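Long-range contacts in Rho guanine nucleotide exchange factor 12 (Homo sapiens, PDB 1TXD), which acts as a guanine nucleotide exchange factor for the GTPase RhoA, the chain here comprising its DH and PH domains: residues Lys19-Arg25 against Tyr187-Glu193; Val28-Leu32 against Leu180-Ile184; Leu319-Leu323 against Ser370-Gln374. The protein carries 1 engineered substitution. All coordinates share one frame; numbering follows the deposited sequence.

Contact 1: residues Lys19-Arg25 against Tyr187-Glu193; sequences KPCEIKR and YTEWPTE
Lys-24 rides over the ring of Tyr-187, its CB almost above the middle of one face, 3.7 Å from the ring centroid, in a CH-pi contact. Tyr-187 has just left the preceding helix, and with CG anti to its carbonyl carbon (chi1 -59°) the ring faces the lysine; a tyrosine suits this spot because its flat face packs against aliphatic carbon. The stem of Arg-25 passes close to Tyr-187 O, and its head meets Trp-190. There the indole comes in edge-on: Trp-190 CH2 lies over one face of the Arg-25 guanidinium, 3.6 Å from Arg-25 NE, the planes 63° apart. Glu-22, one turn earlier, holds this group's edge side-on, Arg-25 NE to Glu-22 OE1 at 3.1 Å and Arg-25 NH2 to Glu-22 OE2 at 3.2 Å; OE2 also accepts from Gln-26 NE2. On NH1 a water bridges to Thr-188 OG1, itself bonded to Ile-184 O, and to Glu-193 OE1, backed by a long salt bridge from Arg-25 NH1 to Glu-193 OE1 (4.0 Å). A leucine in place of Arg-25 would probably leave Glu-22 without its charged mate, with neutral Gln-26 as partner, and the bridging water less firmly held. Lys-19 NZ pairs with Glu-189 OE1 at 3.2 Å, while the compact Cys-21 lets its SG lie against that carboxylate. The contact sets the start of helix 20-57 against the turn between helices 169-186 and 191-230 of the DH bundle, where Asp-99 O accepts from Arg-25 NH2, Gln-100 from Trp-190 NE1, and Ile-101 N and Gly-102 N bond to Glu-193.

Contact 2: residues Val28-Leu32 against Leu180-Ile184; sequences VINEL and LLDNI
Ile-184 meets the facing helix with both arms, CG1-CD1 and CG2, and has the most surface buried here. Its CG1 meets Val-28 CG2 at 3.9 Å, and its CG2 lies against Ile-29 CG1 at 4.0 Å. With CG1 anti to the carbonyl carbon (chi1 -63°) and the chain extended beyond it, CD1 is carried on toward Leu-32, whose CD2 it touches at 3.9 Å. A beta-branched isoleucine suits this position, since one residue fills the space beside three side chains of the facing helix. Leu-32 comes next in buried surface. Its CG stands opposite the backbone N (chi1 162°), so that the fork opens across the interface, CD2 toward Ile-184 and CD1 toward Leu-180 CD1 at 4.2 Å. Leu-180, nearly as well covered, divides its methyls: CD1 stays with Leu-32, whereas CD2 rests on Glu-31 CG at 3.7 Å, the aliphatic part of an otherwise exposed acid. Beside this apolar seam a single water donates to two carbonyls, Val-28 O at 2.8 Å and Leu-180 O at 2.7 Å, linking the two backbones although each is already part of a helix. The short helical segments run antiparallel, 160° between their directions and 9.0 Å apart at closest approach, an ordinary spacing for helices packed through leucine and isoleucine. In the DH bundle, helix 102-109 closes one flank with Leu-105 on Leu-32 and Phe-109 on Leu-181; helix 191-230 lies behind helix 169-186, its Ala-200, Ala-201 and Cys-204 against Leu-181, and Ile-98 and Ile-101 cover Ile-29.

Contact 3: residues Leu319-Leu323 against Ser370-Gln374; sequences LSTVL and SVKEQ
Leu-319 meets Lys-372 through its backbone, its carbonyl O lying 3.9 Å from the lysine CE. The leucine side chain serves a different surface: it is buried against Ile-364 and Met-367, earlier turns of the same helix that carries Lys-372, where a branched apolar residue fits well. The carbonyl is also taken up within the segment, since Val-322 N bonds back to Leu-319 O at 3.3 Å as the chain makes a 3-10 turn. At Ser-320 the contact becomes more extensive. Its CB touches Val-371 CG1 at 4.0 Å, and OG, anti to the backbone N (chi1 -171°), lies beside the same methyl; a side chain this small lets the turn come close to the helix. On the carbonyl side, Ser-320 O sits 3.1 Å from Lys-372 CE, with CG and CD of the lysine ranged alongside as well. The helix concerned, 354-374, is the C-terminal helix of the PH fold, which packs against one open end of the beta sandwich, and here its last turns rest on the connection that leads into strand 322-326. Thr-321 takes little part; its CB is directed away from the helix, and OG1 is hydrogen-bonded to Ser-338 OG. Val-322 has its side chain buried on Val-336 of the neighbouring strand. The extended lysine chain lays its methylenes across the turn and brings NZ toward the valine carbonyl; at 2.4 Å the modelled hydrogen bond from Lys-372 NZ to Val-322 O is too short to be trusted and is best taken as a sign that the ammonium lies nearby. Leu-323, exposed and already in the strand, brings only CD2 near the ammonium group, 4.4 Å from Lys-372 NZ.

How the contacts relate
Contacts 1 and 2 belong to one continuous interface of the DH bundle. Both use helix 20-57, their centres are 11 Å apart, and they touch where Tyr-187 CD2 packs on Val-28 CG2 at 4.1 Å. Along the chain, contact 2 is nested inside the loop closed by contact 1, and the Thr-188 hydroxyl of contact 1 is hydrogen-bonded to the carbonyl O of Ile-184 of contact 2, four residues earlier. Contact 3 belongs to the PH domain, on the opposite side of the chain's centre, with its nearest atoms about 45 Å from contact 1 and about 38 Å from contact 2. As in other DH domains, helices 20-57 and 169-186 probably contribute to the surface that binds the GTPase.

Contact 1: residues Lys19-Arg25 against Tyr187-Glu193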
loop_
_atom_site.group_PDB
_atom_site.type_symbol
_atom_site.label_atom_id
_atom_site.label_comp_id
_atom_site.label_asym_id
_atom_site.label_seq_id
_atom_site.Cartn_x
_atom_site.Cartn_y
_atom_site.Cartn_z
ATOM N N LYS A 19 36.821 -12.527 18.598
ATOM C CA LYS A 19 36.078 -13.788 18.630
ATOM C C LYS A 19 35.385 -14.005 17.275
ATOM O O LYS A 19 34.980 -13.026 16.623
ATOM C CB LYS A 19 35.005 -13.747 19.736
ATOM C CG LYS A 19 35.242 -14.613 20.945
ATOM C CD LYS A 19 34.069 -14.467 21.954
ATOM C CE LYS A 19 33.592 -15.849 22.464
ATOM N NZ LYS A 19 32.785 -15.782 23.739
ATOM N N PRO A 20 35.235 -15.263 16.859
ATOM C CA PRO A 20 34.435 -15.589 15.663
ATOM C C PRO A 20 33.023 -14.975 15.691
ATOM O O PRO A 20 32.617 -14.287 14.761
ATOM C CB PRO A 20 34.383 -17.131 15.670
ATOM C CG PRO A 20 35.518 -17.576 16.506
ATOM C CD PRO A 20 35.835 -16.462 17.483
ATOM N N CYS A 21 32.300 -15.165 16.785
ATOM C CA CYS A 21 30.973 -14.577 16.912
ATOM C C CYS A 21 31.014 -13.061 16.795
ATOM O O CYS A 21 30.073 -12.441 16.311
ATOM C CB CYS A 21 30.312 -14.994 18.230
ATOM S SG CYS A 21 30.964 -14.199 19.743
ATOM N N GLU A 22 32.103 -12.455 17.228
ATOM C CA GLU A 22 32.257 -11.006 17.128
ATOM C C GLU A 22 32.527 -10.570 15.688
ATOM O O GLU A 22 32.134 -9.484 15.264
ATOM C CB GLU A 22 33.357 -10.528 18.097
ATOM C CG GLU A 22 33.649 -9.039 18.041
ATOM C CD GLU A 22 32.414 -8.166 18.293
ATOM O OE1 GLU A 22 31.440 -8.634 18.934
ATOM O OE2 GLU A 22 32.428 -7.012 17.839
ATOM N N ILE A 23 33.159 -11.425 14.903
ATOM C CA ILE A 23 33.315 -11.146 13.480
ATOM C C ILE A 23 31.951 -11.182 12.764
ATOM O O ILE A 23 31.697 -10.348 11.905
ATOM C CB ILE A 23 34.352 -12.085 12.844
ATOM C CG1 ILE A 23 35.736 -11.437 12.956
ATOM C CG2 ILE A 23 34.077 -12.348 11.409
ATOM C CD1 ILE A 23 36.832 -12.367 12.799
ATOM N N LYS A 24 31.083 -12.125 13.144
ATOM C CA LYS A 24 29.758 -12.254 12.539
ATOM C C LYS A 24 28.909 -11.042 12.884
ATOM O O LYS A 24 28.225 -10.512 12.010
ATOM C CB LYS A 24 29.047 -13.524 13.006
ATOM C CG LYS A 24 29.380 -14.748 12.183
ATOM C CD LYS A 24 29.641 -15.972 13.048
ATOM C CE LYS A 24 30.472 -17.029 12.320
ATOM N NZ LYS A 24 31.271 -17.819 13.279
ATOM N N ARG A 25 28.959 -10.608 14.145
ATOM C CA ARG A 25 28.289 -9.387 14.592
ATOM C C ARG A 25 28.689 -8.223 13.695
ATOM O O ARG A 25 27.822 -7.429 13.293
ATOM C CB ARG A 25 28.577 -9.046 16.084
ATOM C CG ARG A 25 27.568 -8.028 16.735
ATOM C CD ARG A 25 27.864 -7.651 18.189
ATOM N NE ARG A 25 29.013 -6.763 18.223
ATOM C CZ ARG A 25 28.995 -5.450 18.387
ATOM N NH1 ARG A 25 27.864 -4.776 18.607
ATOM N NH2 ARG A 25 30.158 -4.804 18.358
ATOM N N TYR A 187 23.906 -12.258 17.000
ATOM C CA TYR A 187 25.338 -12.311 17.297
ATOM C C TYR A 187 25.739 -11.258 18.331
ATOM O O TYR A 187 26.830 -10.701 18.300
ATOM C CB TYR A 187 26.145 -12.141 16.008
ATOM C CG TYR A 187 25.838 -13.197 14.973
ATOM C CD1 TYR A 187 26.184 -14.528 15.185
ATOM C CD2 TYR A 187 25.175 -12.868 13.794
ATOM C CE1 TYR A 187 25.895 -15.507 14.231
ATOM C CE2 TYR A 187 24.891 -13.820 12.852
ATOM C CZ TYR A 187 25.253 -15.141 13.073
ATOM O OH TYR A 187 24.952 -16.077 12.122
ATOM N N THR A 188 24.831 -10.969 19.241
ATOM C CA THR A 188 25.114 -10.046 20.316
ATOM C C THR A 188 25.080 -10.889 21.582
ATOM O O THR A 188 24.061 -11.498 21.914
ATOM C CB THR A 188 24.082 -8.907 20.357
ATOM O OG1 THR A 188 24.254 -8.030 19.223
ATOM C CG2 THR A 188 24.320 -8.029 21.566
ATOM N N GLU A 189 26.209 -10.949 22.266
ATOM C CA GLU A 189 26.358 -11.880 23.379
ATOM C C GLU A 189 25.770 -11.324 24.660
ATOM O O GLU A 189 24.991 -11.993 25.336
ATOM C CB GLU A 189 27.830 -12.221 23.587
ATOM C CG GLU A 189 28.500 -12.767 22.350
ATOM C CD GLU A 189 29.033 -14.158 22.578
ATOM O OE1 GLU A 189 30.013 -14.301 23.353
ATOM O OE2 GLU A 189 28.461 -15.103 21.980
ATOM N N TRP A 190 26.093 -10.072 24.951
ATOM C CA TRP A 190 25.927 -9.542 26.288
ATOM C C TRP A 190 24.553 -8.891 26.457
ATOM O O TRP A 190 24.148 -8.050 25.655
ATOM C CB TRP A 190 27.093 -8.619 26.674
ATOM C CG TRP A 190 27.364 -7.511 25.752
ATOM C CD1 TRP A 190 27.154 -6.194 26.005
ATOM C CD2 TRP A 190 27.925 -7.585 24.417
ATOM N NE1 TRP A 190 27.516 -5.442 24.910
ATOM C CE2 TRP A 190 27.992 -6.267 23.921
ATOM C CE3 TRP A 190 28.354 -8.634 23.583
ATOM C CZ2 TRP A 190 28.471 -5.965 22.624
ATOM C CZ3 TRP A 190 28.834 -8.338 22.303
ATOM C CH2 TRP A 190 28.895 -7.015 21.844
ATOM N N PRO A 191 23.840 -9.290 27.510
ATOM C CA PRO A 191 22.370 -9.215 27.543
ATOM C C PRO A 191 21.765 -7.817 27.437
ATOM O O PRO A 191 20.692 -7.696 26.860
ATOM C CB PRO A 191 22.017 -9.824 28.911
ATOM C CG PRO A 191 23.210 -10.568 29.312
ATOM C CD PRO A 191 24.378 -9.802 28.785
ATOM N N THR A 192 22.417 -6.806 28.005
ATOM C CA THR A 192 21.866 -5.447 28.043
ATOM C C THR A 192 21.889 -4.846 26.639
ATOM O O THR A 192 20.964 -4.123 26.233
ATOM C CB THR A 192 22.666 -4.588 29.077
ATOM O OG1 THR A 192 22.522 -5.154 30.387
ATOM C CG2 THR A 192 22.082 -3.199 29.245
ATOM N N GLU A 193 22.937 -5.182 25.890
ATOM C CA GLU A 193 23.084 -4.729 24.517
ATOM C C GLU A 193 22.109 -5.460 23.607
ATOM O O GLU A 193 21.443 -4.817 22.776
ATOM C CB GLU A 193 24.517 -4.911 24.029
ATOM C CG GLU A 193 24.717 -4.802 22.528
ATOM C CD GLU A 193 24.662 -3.380 22.016
ATOM O OE1 GLU A 193 24.960 -3.200 20.821
ATOM O OE2 GLU A 193 24.339 -2.453 22.800
HETATM O O HOH W 1 25.138 -5.626 18.981
#

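Contact 2: residues Val28-Leu32 against Leu180-Ile184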
loop_
_atom_site.group_PDB
_atom_site.type_symbol
_atom_site.label_atom_id
_atom_site.label_comp_id
_atom_site.label_asym_id
_atom_site.label_seq_id
_atom_site.Cartn_x
_atom_site.Cartn_y
_atom_site.Cartn_z
ATOM N N VAL A 28 27.123 -8.429 10.116
ATOM C CA VAL A 28 25.714 -8.112 10.064
ATOM C C VAL A 28 25.404 -6.643 10.403
ATOM O O VAL A 28 24.445 -6.096 9.862
ATOM C CB VAL A 28 24.844 -9.066 10.905
ATOM C CG1 VAL A 28 24.961 -10.482 10.394
ATOM C CG2 VAL A 28 25.175 -8.981 12.377
ATOM N N ILE A 29 26.196 -5.987 11.251
ATOM C CA ILE A 29 26.038 -4.551 11.416
ATOM C C ILE A 29 26.399 -3.872 10.096
ATOM O O ILE A 29 25.819 -2.856 9.711
ATOM C CB ILE A 29 26.924 -3.975 12.541
ATOM C CG1 ILE A 29 26.365 -4.343 13.902
ATOM C CG2 ILE A 29 26.970 -2.451 12.464
ATOM C CD1 ILE A 29 27.343 -4.100 15.038
ATOM N N ASN A 30 27.383 -4.422 9.413
ATOM C CA ASN A 30 27.838 -3.831 8.173
ATOM C C ASN A 30 26.873 -4.020 7.016
ATOM O O ASN A 30 26.862 -3.204 6.100
ATOM C CB ASN A 30 29.197 -4.377 7.791
ATOM C CG ASN A 30 30.275 -3.528 8.303
ATOM O OD1 ASN A 30 30.688 -2.580 7.640
ATOM N ND2 ASN A 30 30.753 -3.835 9.525
ATOM N N GLU A 31 26.096 -5.104 7.079
ATOM C CA GLU A 31 25.036 -5.356 6.148
ATOM C C GLU A 31 23.944 -4.278 6.283
ATOM O O GLU A 31 23.409 -3.843 5.282
ATOM C CB GLU A 31 24.460 -6.769 6.383
ATOM C CG GLU A 31 23.393 -7.264 5.406
ATOM C CD GLU A 31 23.879 -7.419 3.970
ATOM O OE1 GLU A 31 24.960 -6.851 3.629
ATOM O OE2 GLU A 31 23.163 -8.088 3.164
ATOM N N LEU A 32 23.621 -3.882 7.513
ATOM C CA LEU A 32 22.625 -2.892 7.767
ATOM C C LEU A 32 23.122 -1.570 7.214
ATOM O O LEU A 32 22.403 -0.929 6.429
ATOM C CB LEU A 32 22.317 -2.763 9.256
ATOM C CG LEU A 32 21.612 -1.461 9.668
ATOM C CD1 LEU A 32 20.187 -1.331 9.089
ATOM C CD2 LEU A 32 21.588 -1.380 11.137
ATOM N N LEU A 180 17.320 -7.588 9.441
ATOM C CA LEU A 180 18.644 -7.032 9.689
ATOM C C LEU A 180 18.949 -6.857 11.177
ATOM O O LEU A 180 20.036 -7.213 11.625
ATOM C CB LEU A 180 18.793 -5.706 8.982
ATOM C CG LEU A 180 18.802 -5.781 7.457
ATOM C CD1 LEU A 180 18.456 -4.436 6.835
ATOM C CD2 LEU A 180 20.143 -6.287 6.921
ATOM N N LEU A 181 17.981 -6.342 11.936
ATOM C CA LEU A 181 18.150 -6.120 13.366
ATOM C C LEU A 181 18.096 -7.443 14.145
ATOM O O LEU A 181 18.849 -7.622 15.081
ATOM C CB LEU A 181 17.145 -5.073 13.911
ATOM C CG LEU A 181 17.644 -3.616 13.783
ATOM C CD1 LEU A 181 17.694 -3.226 12.365
ATOM C CD2 LEU A 181 16.781 -2.592 14.492
ATOM N N ASP A 182 17.227 -8.367 13.758
ATOM C CA ASP A 182 17.216 -9.688 14.366
ATOM C C ASP A 182 18.588 -10.371 14.251
ATOM O O ASP A 182 19.011 -11.095 15.150
ATOM C CB ASP A 182 16.219 -10.602 13.681
ATOM C CG ASP A 182 14.792 -10.362 14.091
ATOM O OD1 ASP A 182 14.510 -9.620 15.047
ATOM O OD2 ASP A 182 13.871 -10.942 13.476
ATOM N N ASN A 183 19.282 -10.136 13.142
ATOM C CA ASN A 183 20.559 -10.804 12.898
ATOM C C ASN A 183 21.657 -10.174 13.723
ATOM O O ASN A 183 22.552 -10.864 14.210
ATOM C CB ASN A 183 20.931 -10.774 11.422
ATOM C CG ASN A 183 20.504 -12.019 10.701
ATOM O OD1 ASN A 183 20.188 -13.045 11.324
ATOM N ND2 ASN A 183 20.503 -11.957 9.382
ATOM N N ILE A 184 21.582 -8.865 13.897
ATOM C CA ILE A 184 22.503 -8.203 14.798
ATOM C C ILE A 184 22.266 -8.790 16.195
ATOM O O ILE A 184 23.210 -9.187 16.848
ATOM C CB ILE A 184 22.342 -6.673 14.750
ATOM C CG1 ILE A 184 22.675 -6.146 13.342
ATOM C CG2 ILE A 184 23.269 -6.034 15.755
ATOM C CD1 ILE A 184 22.239 -4.727 13.074
HETATM O O HOH W 2 21.881 -7.273 9.630
#

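Contact 3: residues Leu319-Leu323 against Ser370-Gln374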
loop_
_atom_site.group_PDB
_atom_site.type_symbol
_atom_site.label_atom_id
_atom_site.label_comp_id
_atom_site.label_asym_id
_atom_site.label_seq_id
_atom_site.Cartn_x
_atom_site.Cartn_y
_atom_site.Cartn_z
ATOM N N LEU A 319 -28.759 -0.046 2.466
ATOM C CA LEU A 319 -28.629 -1.091 3.491
ATOM C C LEU A 319 -29.479 -0.834 4.743
ATOM O O LEU A 319 -29.752 -1.758 5.514
ATOM C CB LEU A 319 -27.154 -1.259 3.903
ATOM C CG LEU A 319 -26.202 -1.798 2.831
ATOM C CD1 LEU A 319 -24.757 -1.692 3.301
ATOM C CD2 LEU A 319 -26.538 -3.241 2.460
ATOM N N SER A 320 -29.888 0.417 4.939
ATOM C CA SER A 320 -30.724 0.809 6.071
ATOM C C SER A 320 -32.092 0.114 6.080
ATOM O O SER A 320 -32.777 0.091 7.103
ATOM C CB SER A 320 -30.936 2.320 6.037
ATOM O OG SER A 320 -31.572 2.769 7.215
ATOM N N THR A 321 -32.477 -0.436 4.934
ATOM C CA THR A 321 -33.789 -1.029 4.728
ATOM C C THR A 321 -33.724 -2.520 4.411
ATOM O O THR A 321 -34.753 -3.141 4.186
ATOM C CB THR A 321 -34.474 -0.315 3.544
ATOM O OG1 THR A 321 -33.788 -0.630 2.317
ATOM C CG2 THR A 321 -34.368 1.210 3.669
ATOM N N VAL A 322 -32.525 -3.096 4.389
ATOM C CA VAL A 322 -32.346 -4.441 3.852
ATOM C C VAL A 322 -32.605 -5.532 4.881
ATOM O O VAL A 322 -32.272 -5.398 6.061
ATOM C CB VAL A 322 -30.943 -4.630 3.236
ATOM C CG1 VAL A 322 -30.686 -6.085 2.867
ATOM C CG2 VAL A 322 -30.813 -3.786 2.000
ATOM N N LEU A 323 -33.239 -6.597 4.398
ATOM C CA LEU A 323 -33.302 -7.880 5.074
ATOM C C LEU A 323 -32.788 -8.905 4.078
ATOM O O LEU A 323 -33.066 -8.818 2.886
ATOM C CB LEU A 323 -34.747 -8.214 5.485
ATOM C CG LEU A 323 -35.287 -7.543 6.755
ATOM C CD1 LEU A 323 -36.747 -7.904 6.972
ATOM C CD2 LEU A 323 -34.446 -7.930 7.978
ATOM N N SER A 370 -25.335 -2.421 11.186
ATOM C CA SER A 370 -24.497 -1.330 11.684
ATOM C C SER A 370 -25.154 0.035 11.462
ATOM O O SER A 370 -25.104 0.901 12.338
ATOM C CB SER A 370 -23.123 -1.355 11.007
ATOM O OG SER A 370 -22.261 -0.378 11.566
ATOM N N VAL A 371 -25.764 0.215 10.290
ATOM C CA VAL A 371 -26.435 1.467 9.931
ATOM C C VAL A 371 -27.734 1.641 10.731
ATOM O O VAL A 371 -28.042 2.741 11.205
ATOM C CB VAL A 371 -26.735 1.531 8.405
ATOM C CG1 VAL A 371 -27.559 2.771 8.059
ATOM C CG2 VAL A 371 -25.436 1.516 7.595
ATOM N N LYS A 372 -28.483 0.546 10.875
ATOM C CA LYS A 372 -29.716 0.529 11.676
ATOM C C LYS A 372 -29.431 0.755 13.171
ATOM O O LYS A 372 -30.306 1.205 13.920
ATOM C CB LYS A 372 -30.468 -0.797 11.477
ATOM C CG LYS A 372 -31.029 -1.002 10.067
ATOM C CD LYS A 372 -31.530 -2.435 9.857
ATOM C CE LYS A 372 -32.177 -2.621 8.482
ATOM N NZ LYS A 372 -32.354 -4.057 8.107
ATOM N N GLU A 373 -28.204 0.439 13.586
ATOM C CA GLU A 373 -27.747 0.674 14.954
ATOM C C GLU A 373 -27.442 2.154 15.201
ATOM O O GLU A 373 -27.778 2.688 16.265
ATOM C CB GLU A 373 -26.488 -0.158 15.262
ATOM C CG GLU A 373 -26.672 -1.199 16.364
ATOM C CD GLU A 373 -25.487 -1.256 17.316
ATOM O OE1 GLU A 373 -24.333 -1.310 16.830
ATOM O OE2 GLU A 373 -25.714 -1.247 18.546
ATOM N N GLN A 374 -26.807 2.806 14.223
ATOM C CA GLN A 374 -26.368 4.203 14.368
ATOM C C GLN A 374 -27.541 5.198 14.466
ATOM O O GLN A 374 -27.357 6.337 14.901
ATOM C CB GLN A 374 -25.407 4.600 13.233
ATOM C CG GLN A 374 -23.974 4.079 13.418
ATOM C CD GLN A 374 -22.926 4.913 12.679
ATOM O OE1 GLN A 374 -22.681 4.699 11.489
ATOM N NE2 GLN A 374 -22.306 5.854 13.383
#